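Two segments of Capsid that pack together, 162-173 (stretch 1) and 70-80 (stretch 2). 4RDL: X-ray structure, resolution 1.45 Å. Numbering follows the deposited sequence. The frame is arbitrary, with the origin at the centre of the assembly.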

ATOM      1  N   GLN A 162      15.368   9.204 -22.880  1.00 19.44           N
ATOM      2  CA  GLN A 162      14.072   9.819 -23.139  1.00 20.13           C
ATOM      3  C   GLN A 162      13.486  10.401 -21.861  1.00 17.10           C
ATOM      4  O   GLN A 162      12.539  11.189 -21.910  1.00 20.44           O
ATOM      5  CB  GLN A 162      13.089   8.821 -23.758  1.00 23.51           C
ATOM      6  CG  GLN A 162      12.625   7.720 -22.815  1.00 25.26           C
ATOM      7  CD  GLN A 162      11.276   7.142 -23.220  1.00 28.91           C
ATOM      8  OE1 GLN A 162      10.303   7.877 -23.409  1.00 31.41           O
ATOM      9  NE2 GLN A 162      11.214   5.825 -23.362  1.00 29.89           N
ATOM     10  N   PHE A 163      14.051  10.008 -20.720  1.00 14.71           N
ATOM     11  CA  PHE A 163      13.524  10.442 -19.427  1.00 14.37           C
ATOM     12  C   PHE A 163      14.325  11.558 -18.772  1.00 13.36           C
ATOM     13  O   PHE A 163      13.925  12.086 -17.734  1.00 14.43           O
ATOM     14  CB  PHE A 163      13.414   9.253 -18.465  1.00 14.34           C
ATOM     15  CG  PHE A 163      12.499   8.174 -18.955  1.00 14.71           C
ATOM     16  CD1 PHE A 163      11.128   8.379 -18.985  1.00 15.74           C
ATOM     17  CD2 PHE A 163      13.005   6.962 -19.394  1.00 15.80           C
ATOM     18  CE1 PHE A 163      10.269   7.400 -19.438  1.00 14.92           C
ATOM     19  CE2 PHE A 163      12.151   5.968 -19.852  1.00 15.44           C
ATOM     20  CZ  PHE A 163      10.785   6.186 -19.876  1.00 16.51           C
ATOM     21  N   VAL A 164      15.451  11.925 -19.368  1.00 13.75           N
ATOM     22  CA  VAL A 164      16.257  12.998 -18.803  1.00 13.29           C
ATOM     23  C   VAL A 164      15.442  14.286 -18.792  1.00 13.90           C
ATOM     24  O   VAL A 164      14.887  14.694 -19.812  1.00 16.41           O
ATOM     25  CB  VAL A 164      17.587  13.188 -19.557  1.00 14.19           C
ATOM     26  CG1 VAL A 164      18.298  14.441 -19.076  1.00 16.20           C
ATOM     27  CG2 VAL A 164      18.470  11.958 -19.365  1.00 16.74           C
ATOM     28  N   GLY A 165      15.360  14.901 -17.617  1.00 12.97           N
ATOM     29  CA  GLY A 165      14.574  16.105 -17.429  1.00 13.12           C
ATOM     30  C   GLY A 165      13.145  15.844 -16.993  1.00 13.81           C
ATOM     31  O   GLY A 165      12.419  16.787 -16.688  1.00 16.35           O
ATOM     32  N   LYS A 166      12.741  14.574 -16.956  1.00 12.39           N
ATOM     33  CA  LYS A 166      11.363  14.220 -16.627  1.00 13.42           C
ATOM     34  C   LYS A 166      11.224  13.764 -15.179  1.00 11.06           C
ATOM     35  O   LYS A 166      12.114  13.105 -14.639  1.00 11.60           O
ATOM     36  CB  LYS A 166      10.851  13.092 -17.527  1.00 14.87           C
ATOM     37  CG  LYS A 166      11.080  13.291 -19.013  1.00 19.37           C
ATOM     38  CD  LYS A 166      10.286  14.440 -19.559  1.00 20.40           C
ATOM     39  CE  LYS A 166      10.329  14.426 -21.091  1.00 22.18           C
ATOM     40  NZ  LYS A 166       9.793  15.674 -21.683  1.00 26.79           N
ATOM     41  N   GLU A 167      10.096  14.109 -14.565  1.00 11.21           N
ATOM     42  CA  GLU A 167       9.793  13.642 -13.219  1.00 10.49           C
ATOM     43  C   GLU A 167       9.155  12.265 -13.274  1.00 10.33           C
ATOM     44  O   GLU A 167       8.233  12.017 -14.056  1.00 10.64           O
ATOM     45  CB  GLU A 167       8.868  14.604 -12.477  1.00 12.37           C
ATOM     46  CG  GLU A 167       8.882  14.366 -10.974  1.00 16.00           C
ATOM     47  CD  GLU A 167       7.870  15.187 -10.215  1.00 20.65           C
ATOM     48  OE1 GLU A 167       6.910  15.682 -10.834  1.00 21.96           O
ATOM     49  OE2 GLU A 167       8.034  15.327  -8.982  1.00 23.54           O
ATOM     50  N   VAL A 168       9.670  11.366 -12.445  1.00  9.80           N
ATOM     51  CA  VAL A 168       9.157   9.998 -12.396  1.00  9.95           C
ATOM     52  C   VAL A 168       8.873   9.569 -10.966  1.00  8.35           C
ATOM     53  O   VAL A 168       9.420  10.129 -10.016  1.00  9.87           O
ATOM     54  CB  VAL A 168      10.149   8.985 -13.047  1.00 10.18           C
ATOM     55  CG1 VAL A 168      10.421   9.342 -14.513  1.00 11.43           C
ATOM     56  CG2 VAL A 168      11.461   8.888 -12.253  1.00 11.15           C
ATOM     57  N   VAL A 169       7.995   8.579 -10.826  1.00  8.93           N
ATOM     58  CA  VAL A 169       7.877   7.838  -9.580  1.00  9.01           C
ATOM     59  C   VAL A 169       8.414   6.432  -9.808  1.00  8.80           C
ATOM     60  O   VAL A 169       8.176   5.818 -10.862  1.00 10.22           O
ATOM     61  CB  VAL A 169       6.430   7.820  -9.048  1.00 10.05           C
ATOM     62  CG1 VAL A 169       6.029   9.200  -8.564  1.00 12.31           C
ATOM     63  CG2 VAL A 169       5.465   7.326 -10.091  1.00 15.75           C
ATOM     64  N   LEU A 170       9.188   5.952  -8.839  1.00  9.63           N
ATOM     65  CA  LEU A 170       9.849   4.658  -8.941  1.00  9.16           C
ATOM     66  C   LEU A 170       9.337   3.741  -7.846  1.00  9.08           C
ATOM     67  O   LEU A 170       9.052   4.185  -6.731  1.00 11.37           O
ATOM     68  CB  LEU A 170      11.364   4.821  -8.808  1.00 10.11           C
ATOM     69  CG  LEU A 170      12.037   5.815  -9.768  1.00 10.01           C
ATOM     70  CD1 LEU A 170      12.363   7.120  -9.044  1.00 11.39           C
ATOM     71  CD2 LEU A 170      13.296   5.195 -10.333  1.00 12.62           C
ATOM     72  N   GLU A 171       9.210   2.460  -8.176  1.00  9.28           N
ATOM     73  CA  GLU A 171       8.800   1.462  -7.199  1.00 11.87           C
ATOM     74  C   GLU A 171       9.789   0.307  -7.203  1.00  9.67           C
ATOM     75  O   GLU A 171      10.344  -0.054  -8.241  1.00  9.83           O
ATOM     76  CB  GLU A 171       7.396   0.946  -7.487  1.00 15.81           C
ATOM     77  CG  GLU A 171       6.853   0.130  -6.320  1.00 23.38           C
ATOM     78  CD  GLU A 171       5.675  -0.736  -6.689  1.00 26.06           C
ATOM     79  OE1 GLU A 171       5.260  -1.545  -5.825  1.00 25.93           O
ATOM     80  OE2 GLU A 171       5.166  -0.604  -7.828  1.00 25.43           O
ATOM     81  N   LEU A 172      10.009  -0.273  -6.033  1.00 10.05           N
ATOM     82  CA  LEU A 172      10.936  -1.382  -5.894  1.00  9.87           C
ATOM     83  C   LEU A 172      10.315  -2.677  -6.412  1.00  9.38           C
ATOM     84  O   LEU A 172       9.405  -3.229  -5.799  1.00 14.52           O
ATOM     85  CB  LEU A 172      11.340  -1.535  -4.426  1.00 10.37           C
ATOM     86  CG  LEU A 172      12.402  -2.606  -4.171  1.00 10.26           C
ATOM     87  CD1 LEU A 172      13.708  -2.268  -4.894  1.00 11.78           C
ATOM     88  CD2 LEU A 172      12.635  -2.761  -2.672  1.00 11.48           C
ATOM     89  N   THR A 173      10.813  -3.170  -7.540  1.00  9.43           N
ATOM     90  CA  THR A 173      10.268  -4.393  -8.134  1.00 10.06           C
ATOM     91  C   THR A 173      10.935  -5.640  -7.567  1.00 10.02           C
ATOM     92  O   THR A 173      10.262  -6.614  -7.211  1.00 10.48           O
ATOM     93  CB  THR A 173      10.405  -4.373  -9.661  1.00 10.16           C
ATOM     94  OG1 THR A 173       9.720  -3.216 -10.153  1.00 13.27           O
ATOM     95  CG2 THR A 173       9.801  -5.621 -10.299  1.00 12.13           C
TER
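Stretch 2 70-80: IARMRGRIFNN

Stretch 2 runs as a β-strand from Arg 72 to Asn 80, antiparallel to strand 167-173 of stretch 1; the axes approach to 4.5 Å, with 161° between their N-to-C directions. Ala 71, with positive phi (64/35), precedes the strand: its O accepts a hydrogen bond from Leu 172 N (3.2 Å), and its CB lies 3.9 Å from Leu 172 CB. Arg 72 is extended (-116/163) and pairs with Glu 171, CA to CA 4.5 Å. Its side chain lays one guanidinium face against the carboxylate; NH2 is 3.5 Å from Glu 171 OE1, a salt bridge of charges alone, since no N-H points at the oxygen. Met 73 faces Leu 170 in a hydrogen-bonded pair, Met 73 N to Leu 170 O 2.9 Å and Leu 170 N to Met 73 O 2.8 Å. Arg 74, opposite Val 169 (CA to CA 4.3 Å), reaches out in an all-t chain to Glu 167: NE to OE2 is 2.7 Å and NH2 to OE1 3.1 Å, a two-pronged salt bridge. Gly 75 pairs with Val 168, Gly 75 N to Val 168 O 3.0 Å and Val 168 N to Gly 75 O 2.8 Å; at 167/-169 a CB would jam against the preceding carbonyl. Arg 76 sits across from Glu 167 (CA to CA 4.2 Å), on the same sheet face as Arg 72 and Arg 74, and its NH1 bonds Gly 165 O at 2.9 Å. Ile 77 meets the type II turn Phe 163 to Lys 166: its N bonds Lys 166 O (3.1 Å), its O accepts from Gly 165 N (2.8 Å), and its CD1 lies 3.7 Å from Phe 163 CB. Asn 79 CB touches Val 164 CG2 at 3.9 Å.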

ATOM      1  N   ILE A  70       5.466   2.739   0.591  1.00  8.97           N
ATOM      2  CA  ILE A  70       6.581   1.894   0.987  1.00  8.92           C
ATOM      3  C   ILE A  70       7.485   1.499  -0.178  1.00  9.33           C
ATOM      4  O   ILE A  70       7.012   0.982  -1.197  1.00 10.54           O
ATOM      5  CB  ILE A  70       6.079   0.622   1.698  1.00  8.51           C
ATOM      6  CG1 ILE A  70       5.294   0.983   2.964  1.00  9.98           C
ATOM      7  CG2 ILE A  70       7.251  -0.306   2.032  1.00 10.07           C
ATOM      8  CD1 ILE A  70       4.522  -0.198   3.528  1.00 12.27           C
ATOM      9  N   ALA A  71       8.783   1.761  -0.009  1.00  9.32           N
ATOM     10  CA  ALA A  71       9.816   1.345  -0.959  1.00  9.25           C
ATOM     11  C   ALA A  71       9.654   1.999  -2.324  1.00  9.26           C
ATOM     12  O   ALA A  71       9.937   1.397  -3.354  1.00 14.64           O
ATOM     13  CB  ALA A  71       9.870  -0.184  -1.073  1.00 11.11           C
ATOM     14  N   ARG A  72       9.205   3.247  -2.312  1.00  9.46           N
ATOM     15  CA  ARG A  72       9.080   4.034  -3.531  1.00  9.12           C
ATOM     16  C   ARG A  72      10.002   5.237  -3.486  1.00  9.66           C
ATOM     17  O   ARG A  72      10.499   5.604  -2.417  1.00  9.87           O
ATOM     18  CB  ARG A  72       7.627   4.469  -3.741  1.00 10.60           C
ATOM     19  CG  ARG A  72       6.703   3.288  -4.025  1.00 12.25           C
ATOM     20  CD  ARG A  72       5.273   3.716  -4.292  1.00 16.38           C
ATOM     21  NE  ARG A  72       4.378   2.567  -4.392  1.00 18.70           N
ATOM     22  CZ  ARG A  72       3.834   2.129  -5.524  1.00 21.97           C
ATOM     23  NH1 ARG A  72       4.097   2.737  -6.673  1.00 24.12           N
ATOM     24  NH2 ARG A  72       3.020   1.076  -5.506  1.00 21.98           N
ATOM     25  N   MET A  73      10.233   5.827  -4.656  1.00  9.52           N
ATOM     26  CA  MET A  73      10.995   7.063  -4.794  1.00  8.98           C
ATOM     27  C   MET A  73      10.291   7.966  -5.787  1.00  9.55           C
ATOM     28  O   MET A  73       9.465   7.515  -6.588  1.00 10.20           O
ATOM     29  CB  MET A  73      12.402   6.792  -5.326  1.00  9.57           C
ATOM     30  CG  MET A  73      13.194   5.728  -4.585  1.00  9.91           C
ATOM     31  SD  MET A  73      14.744   5.453  -5.490  1.00 10.95           S
ATOM     32  CE  MET A  73      15.410   4.034  -4.622  1.00 11.35           C
ATOM     33  N   ARG A  74      10.650   9.242  -5.752  1.00  9.38           N
ATOM     34  CA  ARG A  74      10.172  10.197  -6.740  1.00  9.23           C
ATOM     35  C   ARG A  74      11.271  11.198  -7.027  1.00  8.97           C
ATOM     36  O   ARG A  74      12.022  11.581  -6.132  1.00 10.15           O
ATOM     37  CB  ARG A  74       8.919  10.927  -6.245  1.00 10.16           C
ATOM     38  CG  ARG A  74       8.370  11.953  -7.238  1.00 10.38           C
ATOM     39  CD  ARG A  74       6.971  12.410  -6.845  1.00 10.57           C
ATOM     40  NE  ARG A  74       6.463  13.429  -7.761  1.00 11.76           N
ATOM     41  CZ  ARG A  74       5.178  13.702  -7.942  1.00 12.33           C
ATOM     42  NH1 ARG A  74       4.255  13.027  -7.265  1.00 13.54           N
ATOM     43  NH2 ARG A  74       4.818  14.648  -8.805  1.00 14.33           N
ATOM     44  N   GLY A  75      11.365  11.631  -8.275  1.00 10.10           N
ATOM     45  CA  GLY A  75      12.232  12.755  -8.578  1.00 11.15           C
ATOM     46  C   GLY A  75      12.469  12.933 -10.055  1.00  9.97           C
ATOM     47  O   GLY A  75      11.812  12.305 -10.888  1.00 11.82           O
ATOM     48  N   ARG A  76      13.427  13.796 -10.378  1.00  9.77           N
ATOM     49  CA  ARG A  76      13.704  14.145 -11.764  1.00  9.82           C
ATOM     50  C   ARG A  76      14.976  13.454 -12.208  1.00 10.08           C
ATOM     51  O   ARG A  76      16.007  13.547 -11.546  1.00 10.90           O
ATOM     52  CB  ARG A  76      13.833  15.659 -11.927  1.00 10.56           C
ATOM     53  CG  ARG A  76      13.735  16.118 -13.377  1.00 15.07           C
ATOM     54  CD  ARG A  76      13.573  17.650 -13.470  1.00 17.26           C
ATOM     55  NE  ARG A  76      12.412  18.115 -12.713  1.00 17.50           N
ATOM     56  CZ  ARG A  76      11.170  18.143 -13.185  1.00 19.74           C
ATOM     57  NH1 ARG A  76      10.922  17.771 -14.433  1.00 20.72           N
ATOM     58  NH2 ARG A  76      10.172  18.552 -12.412  1.00 20.11           N
ATOM     59  N   ILE A  77      14.894  12.744 -13.324  1.00 10.79           N
ATOM     60  CA  ILE A  77      16.063  12.059 -13.863  1.00 10.76           C
ATOM     61  C   ILE A  77      17.004  13.072 -14.508  1.00 11.16           C
ATOM     62  O   ILE A  77      16.570  13.966 -15.242  1.00 11.82           O
ATOM     63  CB  ILE A  77      15.648  10.949 -14.856  1.00 11.70           C
ATOM     64  CG1 ILE A  77      14.978   9.809 -14.075  1.00 12.32           C
ATOM     65  CG2 ILE A  77      16.855  10.426 -15.632  1.00 13.28           C
ATOM     66  CD1 ILE A  77      14.394   8.700 -14.937  1.00 13.35           C
ATOM     67  N   PHE A  78      18.293  12.937 -14.217  1.00 11.84           N
ATOM     68  CA  PHE A  78      19.307  13.803 -14.800  1.00 11.13           C
ATOM     69  C   PHE A  78      20.426  13.013 -15.448  1.00 11.88           C
ATOM     70  O   PHE A  78      20.563  11.810 -15.237  1.00 12.58           O
ATOM     71  CB  PHE A  78      19.876  14.764 -13.748  1.00 12.85           C
ATOM     72  CG  PHE A  78      20.644  14.090 -12.629  1.00 12.00           C
ATOM     73  CD1 PHE A  78      21.967  13.693 -12.805  1.00 12.76           C
ATOM     74  CD2 PHE A  78      20.055  13.907 -11.382  1.00 12.62           C
ATOM     75  CE1 PHE A  78      22.673  13.101 -11.770  1.00 13.44           C
ATOM     76  CE2 PHE A  78      20.752  13.330 -10.345  1.00 12.57           C
ATOM     77  CZ  PHE A  78      22.064  12.919 -10.534  1.00 13.01           C
ATOM     78  N   ASN A  79      21.225  13.709 -16.245  1.00 13.56           N
ATOM     79  CA  ASN A  79      22.414  13.147 -16.856  1.00 16.04           C
ATOM     80  C   ASN A  79      23.478  14.218 -16.768  1.00 17.14           C
ATOM     81  O   ASN A  79      23.327  15.303 -17.331  1.00 18.48           O
ATOM     82  CB  ASN A  79      22.144  12.769 -18.319  1.00 19.86           C
ATOM     83  CG  ASN A  79      23.381  12.270 -19.040  1.00 28.36           C
ATOM     84  OD1 ASN A  79      24.142  11.462 -18.515  1.00 30.65           O
ATOM     85  ND2 ASN A  79      23.577  12.740 -20.260  1.00 34.27           N
ATOM     86  N   ASN A  80      24.534  13.927 -16.023  1.00 19.96           N
ATOM     87  CA  ASN A  80      25.601  14.892 -15.813  1.00 26.60           C
ATOM     88  C   ASN A  80      26.941  14.201 -15.685  1.00 31.81           C
ATOM     89  O   ASN A  80      27.073  13.212 -14.967  1.00 32.71           O
ATOM     90  CB  ASN A  80      25.329  15.706 -14.553  1.00 29.66           C
ATOM     91  CG  ASN A  80      26.398  16.746 -14.296  1.00 34.80           C
ATOM     92  OD1 ASN A  80      27.464  16.441 -13.764  1.00 32.55           O
ATOM     93  ND2 ASN A  80      26.115  17.985 -14.672  1.00 39.55           N
TER
HETATM   94  O   HOH W   1       1.918  -1.295  -7.356  1.00 24.89           O
HETATM   95  O   HOH W   2       6.174   4.823  -7.164  1.00 29.37           O